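Local coordinates for protein metallo-beta-lactamase (Chryseobacterium indologenes, PDB 3L6N) that hydrolyses the beta-lactam ring of penicillins, cephalosporins and carbapenems with the aid of bound zinc ions, conferring antibiotic resistance, at residues A[177-180]-A[181-185]. Residues are numbered along the deposited sequence; the frame is centred on the assembly and turned at random.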
# COMPACT_ATOMS: atom_id res chain seq x y z
N GLU A 177 -19.89 -7.05 4.65
CA GLU A 177 -20.20 -8.37 5.20
C GLU A 177 -18.96 -9.27 5.29
O GLU A 177 -18.76 -9.97 6.28
CB GLU A 177 -21.33 -9.04 4.39
CG GLU A 177 -21.86 -10.36 4.96
CD GLU A 177 -21.13 -11.59 4.42
OE1 GLU A 177 -20.44 -11.49 3.38
OE2 GLU A 177 -21.26 -12.68 5.04
N GLN A 178 -18.11 -9.22 4.26
CA GLN A 178 -16.89 -10.04 4.23
C GLN A 178 -15.72 -9.44 5.01
O GLN A 178 -14.83 -10.17 5.46
CB GLN A 178 -16.44 -10.29 2.79
CG GLN A 178 -17.26 -11.34 2.06
CD GLN A 178 -17.24 -12.69 2.75
OE1 GLN A 178 -16.18 -13.24 3.05
NE2 GLN A 178 -18.43 -13.23 3.01
N TRP A 179 -15.72 -8.12 5.15
CA TRP A 179 -14.59 -7.39 5.72
C TRP A 179 -14.10 -7.94 7.09
O TRP A 179 -12.91 -8.22 7.23
CB TRP A 179 -14.94 -5.90 5.79
CG TRP A 179 -13.78 -4.95 5.90
CD1 TRP A 179 -12.51 -5.22 6.34
CD2 TRP A 179 -13.81 -3.55 5.60
NE1 TRP A 179 -11.75 -4.08 6.32
CE2 TRP A 179 -12.52 -3.04 5.88
CE3 TRP A 179 -14.79 -2.68 5.12
CZ2 TRP A 179 -12.19 -1.69 5.68
CZ3 TRP A 179 -14.47 -1.33 4.94
CH2 TRP A 179 -13.17 -0.86 5.21
N PRO A 180 -15.02 -8.13 8.08
CA PRO A 180 -14.53 -8.65 9.37
C PRO A 180 -13.98 -10.07 9.27
O PRO A 180 -13.04 -10.42 10.00
CB PRO A 180 -15.78 -8.62 10.26
CG PRO A 180 -16.92 -8.65 9.32
CD PRO A 180 -16.47 -7.87 8.12
N LYS A 181 -14.54 -10.87 8.37
CA LYS A 181 -14.06 -12.22 8.12
C LYS A 181 -12.65 -12.17 7.54
O LYS A 181 -11.78 -12.93 7.96
CB LYS A 181 -15.01 -12.99 7.19
CG LYS A 181 -16.41 -13.13 7.75
CD LYS A 181 -17.42 -13.44 6.66
CE LYS A 181 -18.75 -13.87 7.25
NZ LYS A 181 -18.70 -15.30 7.67
N THR A 182 -12.43 -11.25 6.61
CA THR A 182 -11.10 -11.06 6.04
C THR A 182 -10.11 -10.59 7.11
O THR A 182 -8.99 -11.08 7.16
CB THR A 182 -11.14 -10.08 4.86
OG1 THR A 182 -12.03 -10.61 3.86
CG2 THR A 182 -9.75 -9.90 4.24
N ILE A 183 -10.53 -9.65 7.95
CA ILE A 183 -9.69 -9.16 9.05
C ILE A 183 -9.36 -10.26 10.06
O ILE A 183 -8.22 -10.34 10.55
CB ILE A 183 -10.33 -7.92 9.76
CG1 ILE A 183 -10.19 -6.68 8.89
CG2 ILE A 183 -9.69 -7.67 11.16
CD1 ILE A 183 -8.75 -6.15 8.76
N ASN A 184 -10.33 -11.11 10.37
CA ASN A 184 -10.07 -12.21 11.31
C ASN A 184 -9.12 -13.25 10.72
O ASN A 184 -8.31 -13.83 11.46
CB ASN A 184 -11.37 -12.80 11.85
CG ASN A 184 -12.04 -11.87 12.86
OD1 ASN A 184 -11.38 -11.30 13.73
ND2 ASN A 184 -13.35 -11.70 12.73
N LYS A 185 -9.18 -13.45 9.41
CA LYS A 185 -8.19 -14.27 8.70
C LYS A 185 -6.80 -13.65 8.77
O LYS A 185 -5.81 -14.36 8.96
CB LYS A 185 -8.59 -14.49 7.23
CG LYS A 185 -9.72 -15.49 7.02
CD LYS A 185 -9.97 -15.75 5.54
CE LYS A 185 -11.12 -16.72 5.34
NZ LYS A 185 -11.36 -17.01 3.89
O HOH W 1 -13.15 -13.08 3.74
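Gln178 and Thr182 meet twice where helix 179-189 begins, once through the backbone and once through water. The amide N of Thr182 donates to Gln178 O at 2.9 Å, with an N-H...O angle of 160°. A single water then gives one hydrogen to Gln178 OE1 and the other to Thr182 OG1, the latter at 2.7 Å. That hydroxyl also bonds to the carbonyl of Glu137, which ties this buried side chain to the neighbouring loop. The other end of the Gln178 amide is engaged as well: NE2 donates to Glu177 OE1 at 2.7 Å, on the syn side of the carboxylate but 23° out of its plane, so both amide atoms have partners and the rotation of the group is fixed.

The Lys181 side chain crosses those of Glu177 and Gln178 at a slant, its CD 3.8 Å from Gln178 NE2 and its CE 3.5 Å from Glu177 OE2. The bend at chi4 (-79°) leaves Lys181 NZ 4.5 Å from Glu177 OE2, beyond a salt bridge, and any attraction between the charges is probably modest.

Two more backbone bonds continue the helix: Ile183 N donates to Trp179 O and Asn184 N to Pro180 O, the latter at 2.8 Å. Pro180, lacking an N-H, suits a first turn, where no earlier helical carbonyl awaits a donor.

Trp179 and Ile183 project alongside each other, CD1 of Trp179 lying 3.7 Å from CG1 of Ile183, while the indole NE1 is satisfied by Leu159 O. The indole also touches His139, a zinc ligand. Ile183 packs on Val209 and Leu213, and Trp179 on Leu216, thereby joining this turn to helix 208-217; helix 179-189 itself is the connection between the parallel strands 153-157 and 195-198 in a beta-alpha-beta unit.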